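Local coordinates for protein Udp-n-acetylglucosamine pyrophosphorylase (PDB 4BQH) that probably catalyses the formation of UDP-N-acetylglucosamine and diphosphate from UTP and N-acetylglucosamine 1-phosphate, and binds an allosteric inhibitor, at residues 374-385 with 397-408. Sequence-based numbering, arbitrary orientation.
With 9VU ((3S)-3-[2-(1,3-benzodioxol-5-yl)-2-oxidanylidene-ethyl]-4-bromanyl-5-methyl-3-oxidanyl-1H-indol-2-one), chain C.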
# COMPACT_ATOMS: atom_id res chain seq x y z
N MET A 374 -18.09 0.36 -7.59
CA MET A 374 -17.94 1.47 -6.65
C MET A 374 -18.65 2.75 -7.10
O MET A 374 -19.06 3.53 -6.26
CB MET A 374 -16.48 1.75 -6.33
CG MET A 374 -16.31 2.49 -4.99
SD MET A 374 -14.55 2.82 -4.74
CE MET A 374 -14.68 3.60 -3.13
N LYS A 375 -18.82 2.94 -8.40
CA LYS A 375 -19.53 4.11 -8.91
C LYS A 375 -20.94 4.27 -8.35
O LYS A 375 -21.43 5.37 -8.29
CB LYS A 375 -19.57 4.12 -10.44
CG LYS A 375 -18.18 4.25 -11.05
CD LYS A 375 -18.22 4.53 -12.54
CE LYS A 375 -18.41 6.02 -12.81
NZ LYS A 375 -18.07 6.32 -14.23
N SER A 376 -21.59 3.17 -7.95
CA SER A 376 -22.92 3.29 -7.34
C SER A 376 -22.92 2.93 -5.87
O SER A 376 -23.98 2.82 -5.25
CB SER A 376 -23.95 2.45 -8.11
OG SER A 376 -23.69 1.05 -8.00
N PHE A 377 -21.74 2.78 -5.29
CA PHE A 377 -21.59 2.30 -3.92
C PHE A 377 -21.71 3.50 -2.99
O PHE A 377 -21.09 4.55 -3.25
CB PHE A 377 -20.20 1.66 -3.79
CG PHE A 377 -19.83 1.24 -2.40
CD1 PHE A 377 -20.21 -0.01 -1.92
CD2 PHE A 377 -19.03 2.05 -1.62
CE1 PHE A 377 -19.84 -0.42 -0.63
CE2 PHE A 377 -18.66 1.66 -0.33
CZ PHE A 377 -19.06 0.43 0.16
N THR A 378 -22.47 3.35 -1.90
CA THR A 378 -22.75 4.50 -1.05
C THR A 378 -22.43 4.29 0.42
O THR A 378 -22.66 5.20 1.21
CB THR A 378 -24.23 4.93 -1.14
OG1 THR A 378 -25.04 3.78 -0.92
CG2 THR A 378 -24.54 5.52 -2.51
N GLN A 379 -21.89 3.12 0.77
CA GLN A 379 -21.59 2.78 2.17
C GLN A 379 -20.19 3.20 2.62
O GLN A 379 -19.34 2.38 2.97
CB GLN A 379 -21.85 1.28 2.40
CG GLN A 379 -23.31 0.94 2.11
CD GLN A 379 -23.72 -0.45 2.56
OE1 GLN A 379 -22.88 -1.28 2.93
NE2 GLN A 379 -25.02 -0.71 2.54
N TYR A 380 -19.97 4.51 2.62
CA TYR A 380 -18.68 5.04 3.08
C TYR A 380 -18.68 5.15 4.60
O TYR A 380 -19.73 4.97 5.26
CB TYR A 380 -18.41 6.42 2.45
CG TYR A 380 -17.97 6.42 1.00
CD1 TYR A 380 -18.71 5.77 0.00
CD2 TYR A 380 -16.83 7.14 0.60
CE1 TYR A 380 -18.34 5.83 -1.34
CE2 TYR A 380 -16.44 7.18 -0.73
CZ TYR A 380 -17.20 6.53 -1.69
OH TYR A 380 -16.84 6.59 -3.01
N HIS A 381 -17.51 5.47 5.15
CA HIS A 381 -17.34 5.64 6.58
C HIS A 381 -17.37 7.12 6.90
O HIS A 381 -16.49 7.88 6.45
CB HIS A 381 -16.00 5.05 6.99
CG HIS A 381 -15.90 3.56 6.78
ND1 HIS A 381 -15.64 3.01 5.56
CD2 HIS A 381 -16.01 2.51 7.67
CE1 HIS A 381 -15.61 1.68 5.67
NE2 HIS A 381 -15.83 1.36 6.96
N ALA A 382 -18.39 7.55 7.64
CA ALA A 382 -18.57 8.97 7.96
C ALA A 382 -18.02 9.25 9.34
O ALA A 382 -18.18 8.44 10.28
CB ALA A 382 -20.05 9.32 7.91
N ALA A 383 -17.36 10.38 9.50
CA ALA A 383 -16.85 10.80 10.80
C ALA A 383 -17.12 12.29 10.99
O ALA A 383 -17.00 13.05 10.04
CB ALA A 383 -15.36 10.51 10.93
N ARG A 384 -17.52 12.68 12.20
CA ARG A 384 -17.69 14.10 12.55
C ARG A 384 -16.36 14.63 13.01
O ARG A 384 -15.69 14.02 13.85
CB ARG A 384 -18.71 14.28 13.69
CG ARG A 384 -20.11 13.79 13.41
CD ARG A 384 -20.46 12.57 14.26
NE ARG A 384 -21.60 11.84 13.70
CZ ARG A 384 -22.88 12.01 14.04
NH1 ARG A 384 -23.21 12.89 14.98
NH2 ARG A 384 -23.82 11.29 13.45
N LYS A 385 -15.96 15.77 12.46
CA LYS A 385 -14.63 16.33 12.67
C LYS A 385 -14.74 17.83 12.82
O LYS A 385 -15.64 18.45 12.25
CB LYS A 385 -13.73 16.03 11.48
CG LYS A 385 -13.44 14.56 11.21
CD LYS A 385 -12.26 14.08 12.03
CE LYS A 385 -12.09 12.58 11.90
NZ LYS A 385 -11.29 12.06 13.05
N ILE A 397 -18.66 16.70 8.24
CA ILE A 397 -18.60 15.24 8.05
C ILE A 397 -17.53 14.95 7.01
O ILE A 397 -17.57 15.52 5.92
CB ILE A 397 -19.95 14.67 7.59
CG1 ILE A 397 -21.07 14.99 8.60
CG2 ILE A 397 -19.83 13.15 7.35
CD1 ILE A 397 -20.85 14.40 9.99
N LYS A 398 -16.59 14.07 7.35
CA LYS A 398 -15.60 13.56 6.38
C LYS A 398 -15.97 12.13 6.01
O LYS A 398 -16.53 11.40 6.82
CB LYS A 398 -14.18 13.65 6.96
CG LYS A 398 -13.74 15.08 7.21
CD LYS A 398 -12.23 15.16 7.43
CE LYS A 398 -11.75 16.60 7.60
NZ LYS A 398 -10.29 16.63 7.96
N LEU A 399 -15.74 11.77 4.75
CA LEU A 399 -16.18 10.47 4.25
C LEU A 399 -14.99 9.71 3.75
O LEU A 399 -14.18 10.26 3.04
CB LEU A 399 -17.16 10.67 3.09
CG LEU A 399 -18.47 11.34 3.50
CD1 LEU A 399 -19.21 11.78 2.23
CD2 LEU A 399 -19.35 10.40 4.31
N GLU A 400 -14.89 8.43 4.10
CA GLU A 400 -13.74 7.63 3.64
C GLU A 400 -14.21 6.29 3.10
O GLU A 400 -15.22 5.76 3.54
CB GLU A 400 -12.73 7.41 4.79
CG GLU A 400 -12.00 8.70 5.21
CD GLU A 400 -11.03 8.52 6.38
OE1 GLU A 400 -11.09 7.50 7.09
OE2 GLU A 400 -10.21 9.43 6.62
N ALA A 401 -13.46 5.75 2.14
CA ALA A 401 -13.67 4.36 1.77
C ALA A 401 -12.33 3.67 1.60
O ALA A 401 -11.33 4.31 1.28
CB ALA A 401 -14.52 4.23 0.50
N PHE A 402 -12.32 2.35 1.84
CA PHE A 402 -11.08 1.56 1.83
C PHE A 402 -11.19 0.40 0.87
O PHE A 402 -12.31 0.00 0.51
CB PHE A 402 -10.80 1.05 3.25
CG PHE A 402 -10.77 2.15 4.24
CD1 PHE A 402 -9.68 3.01 4.29
CD2 PHE A 402 -11.89 2.43 5.01
CE1 PHE A 402 -9.68 4.10 5.14
CE2 PHE A 402 -11.89 3.52 5.90
CZ PHE A 402 -10.78 4.35 5.96
N LEU A 403 -10.05 -0.13 0.44
CA LEU A 403 -10.04 -1.27 -0.44
C LEU A 403 -10.97 -2.35 0.12
O LEU A 403 -11.79 -2.89 -0.63
CB LEU A 403 -8.61 -1.80 -0.62
CG LEU A 403 -7.85 -0.86 -1.56
CD1 LEU A 403 -6.40 -0.72 -1.16
CD2 LEU A 403 -7.98 -1.42 -2.95
N PHE A 404 -10.91 -2.60 1.43
CA PHE A 404 -11.71 -3.69 2.02
C PHE A 404 -13.22 -3.50 1.91
O PHE A 404 -13.96 -4.45 2.02
CB PHE A 404 -11.32 -4.03 3.48
CG PHE A 404 -11.57 -2.93 4.49
CD1 PHE A 404 -12.88 -2.60 4.89
CD2 PHE A 404 -10.50 -2.24 5.08
CE1 PHE A 404 -13.12 -1.59 5.81
CE2 PHE A 404 -10.75 -1.23 6.03
CZ PHE A 404 -12.05 -0.92 6.40
N ASP A 405 -13.67 -2.27 1.67
CA ASP A 405 -15.12 -2.06 1.51
C ASP A 405 -15.62 -2.72 0.23
O ASP A 405 -16.82 -2.98 0.09
CB ASP A 405 -15.42 -0.55 1.46
CG ASP A 405 -15.31 0.12 2.82
OD1 ASP A 405 -15.90 -0.39 3.82
OD2 ASP A 405 -14.68 1.19 2.90
N LEU A 406 -14.71 -2.97 -0.71
CA LEU A 406 -15.11 -3.57 -1.98
C LEU A 406 -14.92 -5.09 -2.02
O LEU A 406 -15.28 -5.73 -3.03
CB LEU A 406 -14.35 -2.92 -3.15
CG LEU A 406 -14.80 -1.49 -3.53
CD1 LEU A 406 -16.24 -1.39 -3.98
CD2 LEU A 406 -14.55 -0.56 -2.37
N PHE A 407 -14.35 -5.68 -0.98
CA PHE A 407 -14.07 -7.12 -1.06
C PHE A 407 -15.35 -7.96 -1.10
O PHE A 407 -15.32 -9.11 -1.52
CB PHE A 407 -13.17 -7.61 0.08
CG PHE A 407 -11.79 -7.00 0.07
CD1 PHE A 407 -11.25 -6.48 -1.09
CD2 PHE A 407 -11.02 -7.01 1.24
CE1 PHE A 407 -9.96 -5.92 -1.08
CE2 PHE A 407 -9.75 -6.45 1.26
CZ PHE A 407 -9.23 -5.91 0.10
N ARG A 408 -16.46 -7.39 -0.63
CA ARG A 408 -17.77 -8.07 -0.71
C ARG A 408 -18.15 -8.46 -2.15
O ARG A 408 -19.00 -9.33 -2.34
CB ARG A 408 -18.85 -7.17 -0.12
CG ARG A 408 -19.09 -5.92 -0.92
CD ARG A 408 -20.47 -5.37 -0.63
NE ARG A 408 -20.43 -4.31 0.34
CZ ARG A 408 -21.52 -3.65 0.76
NH1 ARG A 408 -22.72 -3.95 0.27
NH2 ARG A 408 -21.40 -2.70 1.66
OAN 9VU C . -17.64 10.13 -7.61
CAH 9VU C . -17.03 9.25 -8.24
NAG 9VU C . -16.61 9.39 -9.50
CAC 9VU C . -16.02 8.23 -9.89
CAB 9VU C . -15.48 7.92 -11.08
CAA 9VU C . -14.93 6.66 -11.36
CAF 9VU C . -14.96 5.70 -10.35
CAJ 9VU C . -14.41 4.39 -10.59
CAE 9VU C . -15.54 6.07 -9.12
BRA 9VU C . -15.50 4.75 -7.75
CAD 9VU C . -16.06 7.31 -8.89
CAI 9VU C . -16.72 7.94 -7.78
OAL 9VU C . -17.97 7.30 -7.53
CAM 9VU C . -15.97 7.87 -6.42
CAO 9VU C . -14.66 8.69 -6.39
OAP 9VU C . -14.43 9.44 -7.35
CAQ 9VU C . -13.83 8.58 -5.24
CAV 9VU C . -13.96 7.55 -4.30
CAU 9VU C . -13.17 7.47 -3.22
OAY 9VU C . -13.17 6.53 -2.23
CAX 9VU C . -12.41 7.17 -1.16
OAW 9VU C . -11.52 8.04 -1.85
CAT 9VU C . -12.19 8.36 -3.00
CAS 9VU C . -11.99 9.36 -3.87
CAR 9VU C . -12.79 9.49 -5.01
O HOH W 1 -18.87 -0.08 3.90
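His381 and Glu400 begin the antiparallel pairing of a two-stranded hairpin, and His381 has the largest area buried by the contact. Its backbone N gives a nearly straight bond to Glu400 O (2.8 Å, 177°), and its O accepts Glu400 N. Two more backbone bonds join Ala383 and Lys398. With chi1 at -64°, CG stands opposite the carbonyl carbon and beside the backbone N, which brings ND1 round to the same Glu400 O for a weak bond. The edge of Phe402 meets one face of the imidazole in an edge-to-face pair, rings 5.3 Å apart between centroids. Phe404 completes the aromatic cluster. Asp405 OD2 accepts Phe402 N (2.8 Å), and a water links Asp405 OD1 to Gln379 O.

In the loop before the strand, Phe377 points toward 397-408. Its CZ touches Asp405 CB, and its CE1 lies over a face of the Arg408 guanidinium, 3.6 Å from NH2. The same NH2 donates to Gln379 OE1, in a bond whose modelled length is doubtfully short.

Tyr380 lays one ring face on Ala401 CB, a CH-pi contact 3.9 Å from the centroid. Met374 CE touches the same methyl (3.7 Å) and the inhibitor's dioxole oxygen OAY. Helix 51-64 packs against Tyr380 and Leu399. The chemistry thus divides: backbone bonds fix the strands, while apolar contacts around Ala401 shape one wall of the allosteric inhibitor pocket.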